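Local coordinates for transcriptional regulator (Mesorhizobium loti, PDB 3BHQ), which probably binds DNA at regulatory sites as a TetR-family transcription factor, pairing a helix-turn-helix head with an AefR-like helical C-terminal domain, at residues Ala23-Lys28 and Thr58-Val63; Lys28-Thr33 and Asp120-Leu125. All blocks are in the same frame, centred on the assembly; numbering follows the deposited sequence. Where two conformers were deposited one is given.

Contact 1 packs Phe25 of helix 9-28 against Phe60 of helix 56-83 inside the DNA-binding head; contact 2 ties the loop that follows helix 9-28 to the residues leading into helix 123-150. Their centres lie about 8 Å apart, on the same side of the chain's centre, and Lys28 belongs to both. Phe60 joins them directly: its CD2 packs 3.5 Å from Tyr30 CD1 and 3.5 Å from Leu125 CD1. The helix-turn-helix, predicted at residues 34-53, follows the loop of contact 2, while the ethanediols nearby probably come from the crystallisation liquor.

Contact 1 (Ala23-Lys28 and Thr58-Val63); sequences AAFISK and TLFGEV. With EDO (1,2-ethanediol), chain E; EDO (1,2-ethanediol), chain K.
With CG of Phe25 set anti to its carbonyl carbon (chi1 -68°) and CG of Phe60 swung anti to its backbone N, two phenyl rings from crossing helices come face to face in the TetR-type helix-turn-helix domain. The segments belong to helices 9-28 and 56-83, the first of which precedes the predicted helix-turn-helix in sequence while the second follows it. Their local axes approach to 11.2 Å at a crossing angle of -102°, wide enough for large side chains to fill the interval. Phe25 contributes the largest share of the buried surface. The ring centroids are 4.4 Å apart and the planes tilt by 23°, which makes a stack that is close to parallel without being flush. Phe25 CG sits above the middle of the Phe60 ring, whereas Phe60 CG lies over the Phe25 ring toward its rim. The outer end of the Phe25 ring reaches the backbone of the partner helix, CE2 coming within 3.6 Å of Phe60 CA. Leu59 and Val63 meet the ring at its edge, the former through its carbonyl carbon and the latter through a methyl group. All four touching residues are buried, and what binds the segments here is apolar packing. Around this core, Leu59 also touches Met35 and Ile38 of helix 35-42, the first helix of that motif, and Phe60 reaches Leu111 and Leu114 of helix 106-117. At the rim of the Phe25 ring, CD2 lies 4.1 Å from CG2 of Val63.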
# COMPACT_ATOMS: atom_id res chain seq x y z
N ALA A 23 10.19 -13.32 14.62
CA ALA A 23 9.53 -12.80 15.83
C ALA A 23 10.32 -11.64 16.46
O ALA A 23 9.76 -10.64 16.91
CB ALA A 23 9.32 -13.93 16.85
N ALA A 24 11.65 -11.80 16.53
CA ALA A 24 12.55 -10.79 17.12
C ALA A 24 12.51 -9.47 16.37
O ALA A 24 12.36 -8.40 16.98
CB ALA A 24 14.01 -11.32 17.23
N PHE A 25 12.66 -9.54 15.04
CA PHE A 25 12.56 -8.33 14.22
C PHE A 25 11.19 -7.65 14.35
O PHE A 25 11.15 -6.44 14.50
CB PHE A 25 12.86 -8.61 12.73
CG PHE A 25 14.29 -8.97 12.44
CD1 PHE A 25 15.34 -8.19 12.94
CD2 PHE A 25 14.60 -10.03 11.58
CE1 PHE A 25 16.66 -8.51 12.66
CE2 PHE A 25 15.95 -10.34 11.28
CZ PHE A 25 16.97 -9.57 11.81
N ILE A 26 10.11 -8.42 14.35
CA ILE A 26 8.75 -7.83 14.52
C ILE A 26 8.61 -7.17 15.88
O ILE A 26 8.13 -6.04 15.99
CB ILE A 26 7.66 -8.87 14.26
CG1 ILE A 26 7.61 -9.17 12.76
CG2 ILE A 26 6.27 -8.38 14.81
CD1 ILE A 26 6.74 -10.34 12.32
N SER A 27 9.10 -7.83 16.92
CA SER A 27 9.00 -7.31 18.27
C SER A 27 9.89 -6.11 18.57
O SER A 27 9.47 -5.19 19.24
CB SER A 27 9.31 -8.46 19.26
OG SER A 27 9.24 -8.03 20.61
N LYS A 28 11.13 -6.13 18.08
CA LYS A 28 12.14 -5.14 18.47
C LYS A 28 12.62 -4.23 17.37
O LYS A 28 13.30 -3.24 17.67
CB LYS A 28 13.36 -5.90 19.00
CG LYS A 28 13.09 -6.93 20.09
CD LYS A 28 12.64 -6.29 21.36
CE LYS A 28 12.56 -7.31 22.50
NZ LYS A 28 11.49 -8.36 22.26
N THR A 58 21.69 -10.07 6.38
CA THR A 58 21.47 -11.31 5.63
C THR A 58 20.33 -12.12 6.20
O THR A 58 19.45 -12.60 5.45
CB THR A 58 22.79 -12.11 5.52
OG1 THR A 58 23.81 -11.29 4.94
CG2 THR A 58 22.59 -13.39 4.69
N LEU A 59 20.30 -12.27 7.52
CA LEU A 59 19.25 -13.01 8.19
C LEU A 59 17.87 -12.35 7.96
O LEU A 59 16.89 -13.05 7.71
CB LEU A 59 19.57 -13.13 9.68
CG LEU A 59 18.58 -13.89 10.57
CD1 LEU A 59 18.09 -15.23 10.01
CD2 LEU A 59 19.15 -14.12 12.00
N PHE A 60 17.81 -11.02 7.99
CA PHE A 60 16.54 -10.29 7.72
C PHE A 60 16.06 -10.62 6.29
O PHE A 60 14.86 -10.83 6.04
CB PHE A 60 16.75 -8.79 7.90
CG PHE A 60 15.49 -7.97 8.21
CD1 PHE A 60 14.19 -8.47 8.12
CD2 PHE A 60 15.65 -6.61 8.52
CE1 PHE A 60 13.09 -7.65 8.42
CE2 PHE A 60 14.54 -5.79 8.79
CZ PHE A 60 13.29 -6.31 8.76
N GLY A 61 16.99 -10.71 5.34
CA GLY A 61 16.63 -11.08 3.98
C GLY A 61 16.02 -12.47 3.90
O GLY A 61 15.02 -12.68 3.20
N GLU A 62 16.59 -13.43 4.63
CA GLU A 62 16.01 -14.78 4.71
C GLU A 62 14.62 -14.82 5.37
O GLU A 62 13.79 -15.65 5.01
CB GLU A 62 16.99 -15.75 5.39
CG GLU A 62 18.18 -16.02 4.52
CD GLU A 62 17.83 -16.91 3.32
OE1 GLU A 62 17.14 -17.94 3.46
OE2 GLU A 62 18.29 -16.59 2.25
N VAL A 63 14.41 -13.97 6.39
CA VAL A 63 13.09 -13.83 7.05
C VAL A 63 12.07 -13.40 5.99
O VAL A 63 10.97 -13.98 5.89
CB VAL A 63 13.15 -12.83 8.20
CG1 VAL A 63 11.75 -12.31 8.61
CG2 VAL A 63 13.88 -13.47 9.39
C1 EDO E . 10.48 -11.38 20.50
O1 EDO E . 9.62 -12.44 20.93
C2 EDO E . 11.94 -11.78 20.61
O2 EDO E . 12.79 -10.68 20.93
C1 EDO K . 9.56 -2.46 15.68
O1 EDO K . 9.35 -1.22 14.99
C2 EDO K . 8.67 -2.53 16.91
O2 EDO K . 9.44 -2.15 18.06

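Contact 2 (Lys28-Thr33 and Asp120-Leu125); sequences KGYDGT and DRMPQL. With EDO (1,2-ethanediol), chain H; EDO (1,2-ethanediol), chain E; EDO (1,2-ethanediol), chain L.
The turn between helix 9-28 and the helix-turn-helix region meets the body of this TetR-family protein here, in a join of head and C-terminal domain. A type I beta turn runs from Tyr30 to Thr33, and from it Tyr30 and Asp31 address Met122 and Arg121 just before helix 123-150. Tyr30 presents a ring face to Met122, a selenomethionine, in a Met-aromatic contact. The terminal methyl CE stands 3.7 Å from the ring centroid, only 8° off the normal, as a CH-pi donor, while SE lies 4.0 Å from that centroid. A bend at the end of the Met122 chain (chi3 -75°) lays both atoms over the ring. Beside it, in the conformer given, one of two deposited, Arg121 extends from CG to NE and turns its guanidinium plane 81° from the ring, with Tyr30 CD2 over the guanidinium face. In this conformer Arg121 NH2 donates to the syn lone pair of Asp31 OD1 at 3.0 Å, nearly in the guanidinium plane, within a salt bridge to which NH1 adds weak bonds to both carboxylate oxygens. Replacing Tyr30 by an alanine would probably leave the Met122 methyl without its aromatic face and open a gap beside the Arg121 guanidinium. Lys56 makes a cation-pi contact with the same ring and bonds to the carbonyl oxygens of Tyr30 and Thr33, fastening the turn to helix 56-83. An ethanediol bridges the two side chains: its O1 accepts from Arg121 NE, and its O2 is hydrogen-bonded to Tyr30 OH at 2.6 Å.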
# COMPACT_ATOMS: atom_id res chain seq x y z
N LYS A 28 11.13 -6.13 18.08
CA LYS A 28 12.14 -5.14 18.47
C LYS A 28 12.62 -4.23 17.37
O LYS A 28 13.30 -3.24 17.67
CB LYS A 28 13.36 -5.90 19.00
CG LYS A 28 13.09 -6.93 20.09
CD LYS A 28 12.64 -6.29 21.36
CE LYS A 28 12.56 -7.31 22.50
NZ LYS A 28 11.49 -8.36 22.26
N GLY A 29 12.34 -4.58 16.11
CA GLY A 29 12.91 -3.89 14.97
C GLY A 29 14.33 -4.38 14.76
O GLY A 29 14.93 -5.06 15.62
N TYR A 30 14.90 -4.04 13.62
CA TYR A 30 16.25 -4.44 13.27
C TYR A 30 17.30 -4.00 14.29
O TYR A 30 18.10 -4.82 14.76
CB TYR A 30 16.57 -3.88 11.89
CG TYR A 30 17.89 -4.25 11.33
CD1 TYR A 30 18.08 -5.52 10.77
CD2 TYR A 30 18.95 -3.35 11.33
CE1 TYR A 30 19.29 -5.88 10.24
CE2 TYR A 30 20.18 -3.69 10.77
CZ TYR A 30 20.33 -4.99 10.23
OH TYR A 30 21.52 -5.35 9.67
N ASP A 31 17.26 -2.72 14.70
CA ASP A 31 18.25 -2.20 15.66
C ASP A 31 18.06 -2.69 17.07
O ASP A 31 18.99 -2.60 17.85
CB ASP A 31 18.26 -0.66 15.71
CG ASP A 31 18.84 -0.03 14.48
OD1 ASP A 31 19.71 -0.66 13.83
OD2 ASP A 31 18.45 1.13 14.19
N GLY A 32 16.87 -3.18 17.39
CA GLY A 32 16.55 -3.64 18.75
C GLY A 32 16.90 -5.08 19.06
O GLY A 32 16.69 -5.51 20.19
N THR A 33 17.39 -5.82 18.07
CA THR A 33 17.78 -7.22 18.28
C THR A 33 19.18 -7.46 17.74
O THR A 33 19.84 -6.55 17.24
CB THR A 33 16.72 -8.22 17.72
OG1 THR A 33 17.01 -9.56 18.18
CG2 THR A 33 16.67 -8.20 16.20
N ASP A 120 15.20 2.43 2.15
CA ASP A 120 16.46 3.13 1.83
C ASP A 120 17.67 2.47 2.44
O ASP A 120 18.69 2.35 1.78
CB ASP A 120 16.40 4.60 2.28
CG ASP A 120 15.39 5.40 1.48
OD1 ASP A 120 15.44 5.38 0.23
OD2 ASP A 120 14.52 6.02 2.11
N ARG A 121 17.54 2.04 3.70
CA ARG A 121 18.64 1.42 4.44
C ARG A 121 19.01 0.04 3.88
O ARG A 121 20.21 -0.31 3.75
CB ARG A 121 18.21 1.27 5.89
CG ARG A 121 19.27 0.88 6.81
CD ARG A 121 18.74 0.77 8.19
NE ARG A 121 19.83 0.49 9.11
CZ ARG A 121 19.69 0.29 10.41
NH1 ARG A 121 18.49 0.36 10.99
NH2 ARG A 121 20.78 0.04 11.13
N MSE A 122 17.98 -0.78 3.61
CA MSE A 122 18.18 -2.16 3.11
C MSE A 122 17.15 -2.38 1.99
O MSE A 122 16.16 -3.09 2.18
CB MSE A 122 18.02 -3.17 4.24
CG MSE A 122 19.13 -3.14 5.28
SE MSE A 122 18.91 -4.33 6.79
CE MSE A 122 17.55 -3.31 7.71
N PRO A 123 17.39 -1.77 0.82
CA PRO A 123 16.43 -1.80 -0.30
C PRO A 123 16.14 -3.21 -0.77
O PRO A 123 15.06 -3.45 -1.30
CB PRO A 123 17.10 -0.96 -1.39
CG PRO A 123 18.49 -0.82 -1.00
CD PRO A 123 18.62 -1.05 0.45
N GLN A 124 17.09 -4.13 -0.56
CA GLN A 124 16.90 -5.52 -1.00
C GLN A 124 15.72 -6.25 -0.35
O GLN A 124 15.19 -7.19 -0.94
CB GLN A 124 18.18 -6.33 -0.87
CG GLN A 124 18.62 -6.69 0.52
CD GLN A 124 19.29 -5.61 1.32
OE1 GLN A 124 19.39 -4.45 0.91
NE2 GLN A 124 19.80 -6.03 2.50
N LEU A 125 15.33 -5.83 0.85
CA LEU A 125 14.23 -6.48 1.57
C LEU A 125 12.93 -6.25 0.80
O LEU A 125 12.20 -7.21 0.51
CB LEU A 125 14.10 -5.96 3.01
CG LEU A 125 15.36 -6.10 3.92
CD1 LEU A 125 15.11 -5.45 5.29
CD2 LEU A 125 15.81 -7.54 4.00
C1 EDO H . 22.13 -2.19 7.41
O1 EDO H . 22.20 -0.84 7.90
C2 EDO H . 23.33 -2.97 7.91
O2 EDO H . 23.15 -3.33 9.29
C1 EDO E . 10.48 -11.38 20.50
O1 EDO E . 9.62 -12.44 20.93
C2 EDO E . 11.94 -11.78 20.61
O2 EDO E . 12.79 -10.68 20.93
C1 EDO L . 12.20 4.79 3.91
O1 EDO L . 13.02 5.97 4.04
C2 EDO L . 11.14 4.90 5.00
O2 EDO L . 11.71 4.91 6.33